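PDB 4ITC: Lys-gingipain W83 from Porphyromonas gingivalis, which cleaves proteins after lysine as a secreted cysteine protease, may act as a virulence factor, and carries adhesin domains, haemolytic in isolation, including this calcium-binding beta sandwich. Local coordinates for residues A[94-99]-A[152-157]; A[110-115]-A[138-143]. All coordinates share one frame; numbering follows the deposited sequence.

Interaction 1 of 2, residues A[94-99]-A[152-157]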
loop_
_atom_site.group_PDB
_atom_site.type_symbol
_atom_site.label_atom_id
_atom_site.label_comp_id
_atom_site.label_asym_id
_atom_site.label_seq_id
_atom_site.Cartn_x
_atom_site.Cartn_y
_atom_site.Cartn_z
ATOM N N ALA A 94 -5.489 -3.653 3.696
ATOM C CA ALA A 94 -6.036 -4.795 2.947
ATOM C C ALA A 94 -5.804 -4.559 1.468
ATOM O O ALA A 94 -5.641 -3.416 1.047
ATOM C CB ALA A 94 -7.511 -5.031 3.259
ATOM N N VAL A 95 -5.775 -5.644 0.690
ATOM C CA VAL A 95 -5.716 -5.616 -0.740
ATOM C C VAL A 95 -6.973 -6.258 -1.281
ATOM O O VAL A 95 -7.377 -7.351 -0.803
ATOM C CB VAL A 95 -4.485 -6.410 -1.254
ATOM C CG1 VAL A 95 -4.423 -6.482 -2.753
ATOM C CG2 VAL A 95 -3.205 -5.858 -0.664
ATOM N N TYR A 96 -7.620 -5.608 -2.258
ATOM C CA TYR A 96 -8.893 -6.055 -2.827
ATOM C C TYR A 96 -8.787 -6.156 -4.324
ATOM O O TYR A 96 -7.993 -5.422 -4.922
ATOM C CB TYR A 96 -10.029 -5.010 -2.576
ATOM C CG TYR A 96 -10.305 -4.706 -1.121
ATOM C CD1 TYR A 96 -9.536 -3.788 -0.416
ATOM C CD2 TYR A 96 -11.351 -5.345 -0.451
ATOM C CE1 TYR A 96 -9.805 -3.513 0.919
ATOM C CE2 TYR A 96 -11.617 -5.075 0.870
ATOM C CZ TYR A 96 -10.864 -4.149 1.557
ATOM O OH TYR A 96 -11.135 -3.863 2.890
ATOM N N ALA A 97 -9.631 -7.001 -4.909
ATOM C CA ALA A 97 -9.844 -7.060 -6.348
ATOM C C ALA A 97 -11.269 -6.639 -6.644
ATOM O O ALA A 97 -12.196 -7.002 -5.922
ATOM C CB ALA A 97 -9.569 -8.455 -6.918
ATOM N N SER A 98 -11.441 -5.855 -7.687
ATOM C CA SER A 98 -12.749 -5.622 -8.258
ATOM C C SER A 98 -12.808 -6.137 -9.687
ATOM O O SER A 98 -11.870 -5.946 -10.446
ATOM C CB SER A 98 -13.050 -4.139 -8.259
ATOM O OG SER A 98 -14.167 -3.841 -9.075
ATOM N N SER A 99 -13.946 -6.751 -10.023
ATOM C CA SER A 99 -14.264 -7.170 -11.375
ATOM C C SER A 99 -15.063 -6.136 -12.159
ATOM O O SER A 99 -15.221 -6.284 -13.394
ATOM C CB SER A 99 -15.068 -8.485 -11.352
ATOM O OG SER A 99 -16.305 -8.338 -10.690
ATOM N N ARG A 152 -5.691 -0.603 0.502
ATOM C CA ARG A 152 -6.493 0.212 1.378
ATOM C C ARG A 152 -5.839 0.297 2.738
ATOM O O ARG A 152 -5.597 -0.718 3.389
ATOM C CB ARG A 152 -7.872 -0.406 1.557
ATOM C CG ARG A 152 -8.886 0.438 2.309
ATOM C CD ARG A 152 -10.169 -0.363 2.542
ATOM N NE ARG A 152 -11.125 0.427 3.298
ATOM C CZ ARG A 152 -12.216 -0.045 3.839
ATOM N NH1 ARG A 152 -12.501 -1.338 3.768
ATOM N NH2 ARG A 152 -13.019 0.795 4.480
ATOM N N HIS A 153 -5.537 1.514 3.176
ATOM C CA HIS A 153 -5.031 1.790 4.543
ATOM C C HIS A 153 -6.182 2.264 5.374
ATOM O O HIS A 153 -6.733 3.307 5.092
ATOM C CB HIS A 153 -3.948 2.855 4.475
ATOM C CG HIS A 153 -3.300 3.148 5.781
ATOM N ND1 HIS A 153 -2.665 4.349 6.042
ATOM C CD2 HIS A 153 -3.058 2.359 6.843
ATOM C CE1 HIS A 153 -2.107 4.296 7.236
ATOM N NE2 HIS A 153 -2.342 3.098 7.748
ATOM N N PHE A 154 -6.575 1.464 6.367
ATOM C CA PHE A 154 -7.834 1.713 7.089
ATOM C C PHE A 154 -7.776 1.007 8.418
ATOM O O PHE A 154 -6.864 0.227 8.653
ATOM C CB PHE A 154 -9.098 1.282 6.276
ATOM C CG PHE A 154 -9.311 -0.217 6.201
ATOM C CD1 PHE A 154 -8.371 -1.053 5.608
ATOM C CD2 PHE A 154 -10.441 -0.784 6.729
ATOM C CE1 PHE A 154 -8.557 -2.408 5.555
ATOM C CE2 PHE A 154 -10.639 -2.159 6.666
ATOM C CZ PHE A 154 -9.679 -2.967 6.110
ATOM N N GLN A 155 -8.754 1.277 9.287
ATOM C CA GLN A 155 -8.764 0.680 10.658
ATOM C C GLN A 155 -7.387 0.809 11.304
ATOM O O GLN A 155 -6.847 -0.145 11.909
ATOM C CB GLN A 155 -9.254 -0.769 10.652
ATOM C CG GLN A 155 -10.749 -0.817 10.417
ATOM C CD GLN A 155 -11.302 -2.217 10.219
ATOM O OE1 GLN A 155 -10.639 -3.218 10.484
ATOM N NE2 GLN A 155 -12.526 -2.280 9.755
ATOM N N SER A 156 -6.802 1.996 11.094
ATOM C CA SER A 156 -5.472 2.333 11.563
ATOM C C SER A 156 -5.538 3.708 12.198
ATOM O O SER A 156 -6.260 4.613 11.741
ATOM C CB SER A 156 -4.454 2.385 10.407
ATOM O OG SER A 156 -4.303 1.107 9.804
ATOM N N THR A 157 -4.829 3.866 13.300
ATOM C CA THR A 157 -4.696 5.217 13.862
ATOM C C THR A 157 -3.495 5.286 14.798
ATOM O O THR A 157 -3.144 4.310 15.485
ATOM C CB THR A 157 -5.998 5.627 14.590
ATOM O OG1 THR A 157 -5.937 7.014 14.924
ATOM C CG2 THR A 157 -6.171 4.826 15.900
#
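Ala94 and Arg152 form an antiparallel hydrogen-bonded pair between strands 92-98 and 148-153, neighbours within the five-stranded sheet of this adhesin domain. Arg152 N donates to Ala94 O at 2.9 Å, and Ala94 N returns a bond to Arg152 O. Beyond this pair the contact is carried by side chains on the face that bears Ala94, Tyr96 and Arg152. The Arg152 chain runs extended, with CG anti to the backbone N (chi1 -172°), and its CD passes obliquely by the Tyr96 ring, 3.6 Å from CE1. This route brings Arg152 NH1 to 3.0 Å from Tyr96 OH, where it donates a hydrogen bond that lies nearly in the guanidinium plane. Phe154 folds back over the guanidinium: its CD2 sits 3.5 Å above the centre of that plane, while Phe154 CE1 meets the methyl of Ala94 at its ring edge, 3.6 Å from CB. Outside the two segments, Arg152 NE forms a salt bridge with Asp61, and NH2 is also hydrogen-bonded. With these bonds, NH1 on a phenol oxygen and one face covered by the rim of the Phe154 ring, the guanidinium should be held in rotation and probably stays charged.

Interaction 2 of 2, residues A[110-115]-A[138-143]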
loop_
_atom_site.group_PDB
_atom_site.type_symbol
_atom_site.label_atom_id
_atom_site.label_comp_id
_atom_site.label_asym_id
_atom_site.label_seq_id
_atom_site.Cartn_x
_atom_site.Cartn_y
_atom_site.Cartn_z
ATOM N N ALA A 110 -11.639 -8.874 -0.148
ATOM C CA ALA A 110 -10.328 -8.716 0.497
ATOM C C ALA A 110 -9.548 -9.964 0.283
ATOM O O ALA A 110 -9.885 -11.034 0.852
ATOM C CB ALA A 110 -10.384 -8.412 1.984
ATOM N N LEU A 111 -8.502 -9.833 -0.505
ATOM C CA LEU A 111 -7.604 -10.942 -0.822
ATOM C C LEU A 111 -6.567 -11.178 0.237
ATOM O O LEU A 111 -6.059 -12.300 0.396
ATOM C CB LEU A 111 -6.911 -10.681 -2.170
ATOM C CG LEU A 111 -7.816 -10.340 -3.381
ATOM C CD1 LEU A 111 -6.971 -10.064 -4.605
ATOM C CD2 LEU A 111 -8.808 -11.443 -3.663
ATOM N N LEU A 112 -6.183 -10.106 0.918
ATOM C CA LEU A 112 -5.158 -10.076 1.946
ATOM C C LEU A 112 -5.548 -8.958 2.917
ATOM O O LEU A 112 -5.940 -7.899 2.489
ATOM C CB LEU A 112 -3.768 -9.823 1.348
ATOM C CG LEU A 112 -2.590 -9.690 2.317
ATOM C CD1 LEU A 112 -2.477 -10.874 3.229
ATOM C CD2 LEU A 112 -1.294 -9.570 1.531
ATOM N N GLU A 113 -5.510 -9.226 4.205
ATOM C CA GLU A 113 -5.792 -8.199 5.201
ATOM C C GLU A 113 -4.941 -8.497 6.410
ATOM O O GLU A 113 -4.964 -9.634 6.930
ATOM C CB GLU A 113 -7.274 -8.178 5.564
ATOM C CG GLU A 113 -7.590 -7.182 6.660
ATOM C CD GLU A 113 -9.053 -6.838 6.849
ATOM O OE1 GLU A 113 -9.934 -7.441 6.169
ATOM O OE2 GLU A 113 -9.329 -5.964 7.697
ATOM N N GLU A 114 -4.180 -7.519 6.895
ATOM C CA GLU A 114 -3.292 -7.740 8.012
ATOM C C GLU A 114 -2.883 -6.467 8.696
ATOM O O GLU A 114 -3.027 -5.366 8.139
ATOM C CB GLU A 114 -2.048 -8.515 7.583
ATOM C CG GLU A 114 -1.062 -7.736 6.757
ATOM C CD GLU A 114 0.182 -8.547 6.356
ATOM O OE1 GLU A 114 1.216 -7.905 6.063
ATOM O OE2 GLU A 114 0.116 -9.804 6.359
ATOM N N THR A 115 -2.400 -6.620 9.919
ATOM C CA THR A 115 -1.745 -5.530 10.657
ATOM C C THR A 115 -0.259 -5.848 10.700
ATOM O O THR A 115 0.158 -6.955 11.084
ATOM C CB THR A 115 -2.325 -5.374 12.082
ATOM O OG1 THR A 115 -3.740 -5.163 12.019
ATOM C CG2 THR A 115 -1.682 -4.179 12.827
ATOM N N LYS A 138 4.834 -9.581 -0.215
ATOM C CA LYS A 138 3.538 -10.260 -0.153
ATOM C C LYS A 138 3.196 -10.749 -1.561
ATOM O O LYS A 138 3.548 -10.124 -2.557
ATOM C CB LYS A 138 2.431 -9.295 0.308
ATOM C CG LYS A 138 2.709 -8.518 1.582
ATOM C CD LYS A 138 2.776 -9.392 2.810
ATOM C CE LYS A 138 3.390 -8.632 3.958
ATOM N NZ LYS A 138 3.416 -9.508 5.162
ATOM N N THR A 139 2.535 -11.894 -1.608
ATOM C CA THR A 139 2.111 -12.520 -2.863
ATOM C C THR A 139 0.657 -12.879 -2.732
ATOM O O THR A 139 0.244 -13.516 -1.740
ATOM C CB THR A 139 2.888 -13.844 -3.110
ATOM O OG1 THR A 139 4.265 -13.538 -3.159
ATOM C CG2 THR A 139 2.496 -14.451 -4.431
ATOM N N VAL A 140 -0.118 -12.404 -3.699
ATOM C CA VAL A 140 -1.586 -12.514 -3.704
ATOM C C VAL A 140 -2.075 -13.045 -5.042
ATOM O O VAL A 140 -1.695 -12.544 -6.070
ATOM C CB VAL A 140 -2.217 -11.111 -3.474
ATOM C CG1 VAL A 140 -3.725 -11.202 -3.478
ATOM C CG2 VAL A 140 -1.696 -10.516 -2.154
ATOM N N ASP A 141 -2.932 -14.063 -5.042
ATOM C CA ASP A 141 -3.541 -14.544 -6.284
ATOM C C ASP A 141 -4.719 -13.654 -6.630
ATOM O O ASP A 141 -5.548 -13.319 -5.771
ATOM C CB ASP A 141 -3.975 -16.001 -6.115
ATOM C CG ASP A 141 -2.762 -16.948 -6.031
ATOM O OD1 ASP A 141 -1.861 -16.822 -6.890
ATOM O OD2 ASP A 141 -2.674 -17.768 -5.092
ATOM N N LEU A 142 -4.809 -13.271 -7.906
ATOM C CA LEU A 142 -5.875 -12.402 -8.372
ATOM C C LEU A 142 -6.890 -13.243 -9.134
ATOM O O LEU A 142 -6.522 -13.994 -10.019
ATOM C CB LEU A 142 -5.336 -11.324 -9.287
ATOM C CG LEU A 142 -4.265 -10.404 -8.694
ATOM C CD1 LEU A 142 -3.816 -9.333 -9.663
ATOM C CD2 LEU A 142 -4.802 -9.748 -7.433
ATOM N N PRO A 143 -8.146 -13.182 -8.742
ATOM C CA PRO A 143 -9.153 -13.986 -9.465
ATOM C C PRO A 143 -9.276 -13.638 -10.946
ATOM O O PRO A 143 -9.003 -12.503 -11.410
ATOM C CB PRO A 143 -10.456 -13.631 -8.743
ATOM C CG PRO A 143 -10.054 -13.108 -7.412
ATOM C CD PRO A 143 -8.716 -12.475 -7.569
#
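Strands 112-115 and 138-142 run roughly antiparallel, at 153° between their directions, with axes 9.6 Å apart at closest approach. Leu111 and Val140 come nearest in the backbone, yet their CA atoms are still 6.9 Å apart, and the strands meet through side chains. Leu111 CB presses on Val140 CG1 at 3.5 Å, a tight carbon contact, and the two side chains cross at about a right angle. Farther out the branches of Leu111 part: CD1 reaches Leu142 CD2 at 3.6 Å, whereas CD2 meets the ring carbon CD of Pro143 tip to tip. The spacing is that of two layers of a beta sandwich, since strand 109-115 is the outer strand of one sheet and strand 136-142 pairs with strand 75-83 in the other. Leu111 and Leu112 form a classic beta bulge opposite Val95, and both side chains point toward the facing layer. Leu112 CD2 lies 3.8 Å from Val140 CG2 and also touches Lys138 CB, while Phe79 packs on both Leu112 and Lys138. At the other end, the Lys138 chain bends at chi2 (-67°) and then runs on toward Glu114. Its NZ donates to the syn lone pair of Glu114 OE1 at 2.9 Å in a salt bridge, and Tyr93 OH adds a weak hydrogen bond to the same oxygen.

How the interactions relate
The centres of interactions 1 and 2 lie about 10 Å apart, and the two contacts touch directly. Along the chain interaction 2 is nested within the loop that interaction 1 closes: strand 92-98 is followed by 109-115, then 136-142, then 148-153. Interaction 1 joins neighbours within one sheet, whereas interaction 2 links an outer strand of that sheet to the opposing one. Strand 92-98 connects them, because Val95 probably bonds through its backbone to Leu111 N and Leu112 O, 2.7 Å from Val95 O and 2.9 Å from Val95 N respectively. A second direct touch is Phe154 CZ packing on Glu113 OE2 at 3.4 Å, so side chains as well as backbone join the two contacts in the adhesin sandwich.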